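Local coordinates for protein probable methyltransferase (Bordetella pertussis, PDB 3KTY) that probably methylates RNA with S-adenosylmethionine as methyl donor, as a TrmH-family SPOUT methyltransferase of which this chain is the SpoU methylase domain, at residues V40-R45 against E76-P81; R29-M34 against L163-L168. One frame throughout, in Å; residues are numbered along the deposited sequence.

In the fold
Contacts 1 and 2 lie on opposite sides of the chain's centre, their centres 19 Å apart, and illustrate the two packing layers of an alpha-beta-alpha sandwich. Contact 1 joins strand 39-42 to the short helix 75-79; contact 2 joins helix 21-33, which precedes that strand, to the long helix 157-172. They share no element, but both rest on strand 11-16, where Ile14 touches contact 1 and Phe13 touches contact 2. The touching residues are buried in both. Contact 1 is small and purely aliphatic, away from the second subunit. Contact 2 buries twice the area, brings selenium to an indole, and merges into the dimer interface.

Contact 1. Residues V40-R45 against E76-P81; sequences VLVAPR and EEALAP
Ala78, on helix 75-79, meets Val40 and Val42 of strand 39-42, a helix-on-sheet contact on one face of the parallel sheet of this SPOUT-type alpha/beta domain. The small alanine side chain places the short helix close over the strand, with CA of Ala78 7.2 Å from CA of Val42, the nearest approach of the two backbones. Val40 and Val42, two positions apart, both point toward the helix, while Leu41 between them points away. The single methyl of Ala78 touches both.

Both valines have CG1 roughly anti to the backbone N, yet they use different branches. In Val40 the touching methyl is this CG1 (chi1 -179°), which leans along the strand toward Val42. In Val42 the touching methyl is CG2, anti to the carbonyl carbon, which leans back toward Val40. The two methyls thus converge on Ala78 from two residues on the same face of one strand. The contact consists of methyl groups alone and carries no polar bond between the segments.

Around this spot Ile14, on the adjacent strand 11-16, touches all three residues, and His72 on strand 70-72 touches Val40 and Ala78, so the alanine sits above three adjacent strands. Farther out, the backbone N of Glu77 is hydrogen-bonded to OG1 of Thr74, just before the helix.

The two touches are nearly equal in length: CB of Ala78 is 3.6 Å from CG2 of Val42 and 3.9 Å from CG1 of Val40.

Contact 2. Residues R29-M34 against L163-L168; sequences RAIKTM and LAAWEL
Met34, a selenomethionine at the C-terminal end of helix 21-33, lies against Ala165 and Trp166 of helix 157-172. Its CG is 3.6 Å from CB of Ala165, and its CB comes nearly as close to the same methyl. The Met34 chain runs past this methyl and bends at chi2 and chi3, which puts its selenium beside the next residue. There SE of Met34 lies 3.9 Å from CB of Trp166, with CE3 of the indole hardly farther off. It approaches the indole at its edge, close to the ring plane, 5.4 Å from the centroid of the six-membered ring: a Met-aromatic contact of the edge-on kind. Ile31, one turn earlier, adds a lighter touch, with CG2 4.2 Å from CB of Ala165.

In the next shell, Phe13 of strand 11-16 touches both Ile31 and Ala165, seating the helix pair on the sheet. The carbonyl of Met34 accepts a hydrogen bond from NH1 of Arg169, a second tie to helix 157-172. A chi1 of 153°, about 27° short of fully anti, sets the indole of Trp166 off the helix toward the second subunit, where Glu167 OE2 is hydrogen-bonded to NE1 and Leu163 packs on Met34.

Pairing of subunits through the last helix of this domain is consistent with the dimers familiar among SPOUT enzymes. Trp166 spends its polar N-H on the partner chain and offers ring edge and CB to selenium within its own, so that intrachain packing and subunit pairing meet in one residue.

Contact 1. Residues V40-R45 against E76-P81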
loop_
_atom_site.group_PDB
_atom_site.type_symbol
_atom_site.label_atom_id
_atom_site.label_comp_id
_atom_site.label_asym_id
_atom_site.label_seq_id
_atom_site.Cartn_x
_atom_site.Cartn_y
_atom_site.Cartn_z
ATOM N N VAL A 40 10.495 -9.382 -11.813
ATOM C CA VAL A 40 10.608 -9.815 -13.164
ATOM C C VAL A 40 9.882 -8.856 -14.100
ATOM O O VAL A 40 8.740 -8.481 -13.862
ATOM C CB VAL A 40 9.989 -11.250 -13.334
ATOM C CG1 VAL A 40 10.153 -11.707 -14.796
ATOM C CG2 VAL A 40 10.659 -12.242 -12.407
ATOM N N LEU A 41 10.537 -8.478 -15.172
ATOM C CA LEU A 41 9.927 -7.645 -16.198
ATOM C C LEU A 41 9.698 -8.431 -17.488
ATOM O O LEU A 41 10.595 -9.122 -17.947
ATOM C CB LEU A 41 10.878 -6.526 -16.542
ATOM C CG LEU A 41 11.332 -5.540 -15.443
ATOM C CD1 LEU A 41 11.939 -4.370 -16.125
ATOM C CD2 LEU A 41 10.151 -5.084 -14.628
ATOM N N VAL A 42 8.510 -8.317 -18.073
ATOM C CA VAL A 42 8.233 -8.910 -19.370
ATOM C C VAL A 42 8.022 -7.819 -20.435
ATOM O O VAL A 42 7.193 -6.920 -20.263
ATOM C CB VAL A 42 6.993 -9.821 -19.311
ATOM C CG1 VAL A 42 6.497 -10.164 -20.720
ATOM C CG2 VAL A 42 7.300 -11.089 -18.506
ATOM N N ALA A 43 8.796 -7.885 -21.512
ATOM C CA ALA A 43 8.642 -7.001 -22.672
ATOM C C ALA A 43 8.662 -5.534 -22.298
ATOM O O ALA A 43 7.734 -4.809 -22.593
ATOM C CB ALA A 43 7.359 -7.327 -23.460
ATOM N N PRO A 44 9.729 -5.090 -21.645
ATOM C CA PRO A 44 9.722 -3.678 -21.258
ATOM C C PRO A 44 9.883 -2.814 -22.493
ATOM O O PRO A 44 10.349 -3.309 -23.535
ATOM C CB PRO A 44 10.941 -3.557 -20.352
ATOM C CG PRO A 44 11.814 -4.737 -20.769
ATOM C CD PRO A 44 10.862 -5.831 -21.075
ATOM N N ARG A 45 9.484 -1.548 -22.402
ATOM C CA ARG A 45 9.601 -0.658 -23.550
ATOM C C ARG A 45 11.039 -0.562 -24.061
ATOM O O ARG A 45 11.290 -0.472 -25.277
ATOM C CB ARG A 45 9.128 0.748 -23.196
ATOM C CG ARG A 45 9.217 1.670 -24.423
ATOM C CD ARG A 45 8.745 3.047 -24.147
ATOM N NE ARG A 45 8.674 3.879 -25.354
ATOM C CZ ARG A 45 8.573 5.195 -25.298
ATOM N NH1 ARG A 45 8.512 5.933 -26.397
ATOM N NH2 ARG A 45 8.543 5.767 -24.103
ATOM N N GLU A 76 5.231 -16.255 -21.060
ATOM C CA GLU A 76 5.555 -17.681 -21.053
ATOM C C GLU A 76 6.893 -17.969 -20.374
ATOM O O GLU A 76 6.954 -18.794 -19.469
ATOM C CB GLU A 76 5.545 -18.243 -22.485
ATOM C CG GLU A 76 4.143 -18.395 -23.074
ATOM C CD GLU A 76 3.655 -17.172 -23.861
ATOM O OE1 GLU A 76 4.231 -16.070 -23.703
ATOM O OE2 GLU A 76 2.686 -17.322 -24.648
ATOM N N GLU A 77 7.967 -17.325 -20.836
ATOM C CA GLU A 77 9.267 -17.459 -20.190
ATOM C C GLU A 77 9.218 -17.168 -18.669
ATOM O O GLU A 77 9.752 -17.941 -17.835
ATOM C CB GLU A 77 10.270 -16.527 -20.852
ATOM C CG GLU A 77 11.716 -16.756 -20.378
ATOM C CD GLU A 77 12.297 -18.132 -20.873
ATOM O OE1 GLU A 77 11.619 -18.863 -21.641
ATOM O OE2 GLU A 77 13.443 -18.469 -20.516
ATOM N N ALA A 78 8.569 -16.050 -18.310
ATOM C CA ALA A 78 8.461 -15.634 -16.896
ATOM C C ALA A 78 7.649 -16.630 -16.030
ATOM O O ALA A 78 7.957 -16.867 -14.857
ATOM C CB ALA A 78 7.932 -14.224 -16.781
ATOM N N LEU A 79 6.657 -17.257 -16.641
ATOM C CA LEU A 79 5.865 -18.287 -15.965
ATOM C C LEU A 79 6.446 -19.700 -15.949
ATOM O O LEU A 79 5.996 -20.552 -15.164
ATOM C CB LEU A 79 4.445 -18.319 -16.524
ATOM C CG LEU A 79 3.779 -16.972 -16.249
ATOM C CD1 LEU A 79 2.333 -16.925 -16.641
ATOM C CD2 LEU A 79 3.943 -16.649 -14.776
ATOM N N ALA A 80 7.462 -19.975 -16.763
ATOM C CA ALA A 80 7.939 -21.359 -16.806
ATOM C C ALA A 80 8.181 -21.945 -15.413
ATOM O O ALA A 80 7.726 -23.030 -15.144
ATOM C CB ALA A 80 9.174 -21.527 -17.701
ATOM N N PRO A 81 8.877 -21.235 -14.512
ATOM C CA PRO A 81 9.046 -21.962 -13.247
ATOM C C PRO A 81 7.900 -21.736 -12.241
ATOM O O PRO A 81 7.959 -22.177 -11.106
ATOM C CB PRO A 81 10.366 -21.416 -12.684
ATOM C CG PRO A 81 10.743 -20.214 -13.555
ATOM C CD PRO A 81 9.603 -19.959 -14.512
#

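Contact 2. Residues R29-M34 against L163-L168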
loop_
_atom_site.group_PDB
_atom_site.type_symbol
_atom_site.label_atom_id
_atom_site.label_comp_id
_atom_site.label_asym_id
_atom_site.label_seq_id
_atom_site.Cartn_x
_atom_site.Cartn_y
_atom_site.Cartn_z
ATOM N N ARG A 29 11.542 -1.169 -4.720
ATOM C CA ARG A 29 11.577 -0.651 -3.358
ATOM C C ARG A 29 10.322 -1.131 -2.662
ATOM O O ARG A 29 10.372 -1.720 -1.574
ATOM C CB ARG A 29 11.662 0.887 -3.344
ATOM C CG ARG A 29 11.956 1.451 -1.971
ATOM C CD ARG A 29 11.913 2.999 -1.864
ATOM N NE ARG A 29 10.947 3.406 -0.839
ATOM C CZ ARG A 29 11.108 3.238 0.479
ATOM N NH1 ARG A 29 10.149 3.616 1.321
ATOM N NH2 ARG A 29 12.221 2.691 0.966
ATOM N N ALA A 30 9.184 -0.896 -3.293
ATOM C CA ALA A 30 7.941 -1.488 -2.774
ATOM C C ALA A 30 8.116 -2.951 -2.322
ATOM O O ALA A 30 7.835 -3.274 -1.174
ATOM C CB ALA A 30 6.836 -1.398 -3.815
ATOM N N ILE A 31 8.569 -3.855 -3.195
ATOM C CA ILE A 31 8.624 -5.254 -2.737
ATOM C C ILE A 31 9.684 -5.519 -1.685
ATOM O O ILE A 31 9.506 -6.332 -0.788
ATOM C CB ILE A 31 8.667 -6.326 -3.872
ATOM C CG1 ILE A 31 9.941 -6.219 -4.706
ATOM C CG2 ILE A 31 7.411 -6.248 -4.751
ATOM C CD1 ILE A 31 10.057 -7.351 -5.701
ATOM N N LYS A 32 10.798 -4.823 -1.773
ATOM C CA LYS A 32 11.777 -5.032 -0.749
ATOM C C LYS A 32 11.224 -4.669 0.622
ATOM O O LYS A 32 11.506 -5.368 1.587
ATOM C CB LYS A 32 13.059 -4.253 -1.025
ATOM C CG LYS A 32 14.206 -4.795 -0.226
ATOM C CD LYS A 32 15.489 -4.097 -0.581
ATOM C CE LYS A 32 16.688 -4.812 0.038
ATOM N NZ LYS A 32 17.756 -3.827 0.355
ATOM N N THR A 33 10.468 -3.567 0.720
ATOM C CA THR A 33 9.948 -3.159 2.023
ATOM C C THR A 33 9.051 -4.214 2.656
ATOM O O THR A 33 8.854 -4.215 3.867
ATOM C CB THR A 33 9.172 -1.800 2.013
ATOM O OG1 THR A 33 7.913 -1.945 1.334
ATOM C CG2 THR A 33 9.981 -0.743 1.357
HETATM N N MSE A 34 8.471 -5.063 1.823
HETATM C CA MSE A 34 7.633 -6.166 2.258
HETATM C C MSE A 34 8.425 -7.456 2.436
HETATM O O MSE A 34 7.872 -8.491 2.755
HETATM C CB MSE A 34 6.463 -6.374 1.263
HETATM C CG MSE A 34 5.467 -5.141 1.212
HETATM SE SE MSE A 34 4.837 -4.628 3.041
HETATM C CE MSE A 34 4.760 -2.691 2.801
ATOM N N LEU A 163 0.308 -3.031 -2.227
ATOM C CA LEU A 163 -0.813 -3.713 -1.615
ATOM C C LEU A 163 -0.630 -5.238 -1.734
ATOM O O LEU A 163 -0.749 -5.937 -0.755
ATOM C CB LEU A 163 -2.164 -3.248 -2.188
ATOM C CG LEU A 163 -2.473 -1.832 -1.798
ATOM C CD1 LEU A 163 -3.884 -1.492 -2.149
ATOM C CD2 LEU A 163 -2.232 -1.661 -0.324
ATOM N N ALA A 164 -0.365 -5.740 -2.930
ATOM C CA ALA A 164 -0.195 -7.189 -3.122
ATOM C C ALA A 164 0.902 -7.780 -2.246
ATOM O O ALA A 164 0.749 -8.824 -1.600
ATOM C CB ALA A 164 0.123 -7.473 -4.560
ATOM N N ALA A 165 2.024 -7.080 -2.218
ATOM C CA ALA A 165 3.145 -7.528 -1.454
ATOM C C ALA A 165 2.857 -7.429 0.046
ATOM O O ALA A 165 3.348 -8.242 0.819
ATOM C CB ALA A 165 4.409 -6.729 -1.834
ATOM N N TRP A 166 2.075 -6.431 0.462
ATOM C CA TRP A 166 1.683 -6.361 1.874
ATOM C C TRP A 166 0.789 -7.580 2.227
ATOM O O TRP A 166 1.062 -8.317 3.169
ATOM C CB TRP A 166 1.057 -4.963 2.224
ATOM C CG TRP A 166 0.150 -5.060 3.322
ATOM C CD1 TRP A 166 -1.193 -5.029 3.259
ATOM C CD2 TRP A 166 0.491 -5.315 4.690
ATOM N NE1 TRP A 166 -1.733 -5.228 4.506
ATOM C CE2 TRP A 166 -0.717 -5.408 5.408
ATOM C CE3 TRP A 166 1.707 -5.481 5.377
ATOM C CZ2 TRP A 166 -0.765 -5.675 6.774
ATOM C CZ3 TRP A 166 1.665 -5.733 6.746
ATOM C CH2 TRP A 166 0.438 -5.820 7.423
ATOM N N GLU A 167 -0.241 -7.834 1.439
ATOM C CA GLU A 167 -1.103 -9.025 1.644
ATOM C C GLU A 167 -0.341 -10.340 1.711
ATOM O O GLU A 167 -0.565 -11.190 2.590
ATOM C CB GLU A 167 -2.116 -9.092 0.510
ATOM C CG GLU A 167 -3.240 -7.982 0.707
ATOM C CD GLU A 167 -4.155 -8.222 1.922
ATOM O OE1 GLU A 167 -4.196 -9.349 2.451
ATOM O OE2 GLU A 167 -4.849 -7.282 2.363
ATOM N N LEU A 168 0.597 -10.488 0.784
ATOM C CA LEU A 168 1.421 -11.661 0.734
ATOM C C LEU A 168 2.320 -11.756 1.933
ATOM O O LEU A 168 2.468 -12.796 2.530
ATOM C CB LEU A 168 2.250 -11.670 -0.546
ATOM C CG LEU A 168 1.428 -12.116 -1.756
ATOM C CD1 LEU A 168 2.234 -11.890 -3.001
ATOM C CD2 LEU A 168 1.076 -13.583 -1.582
#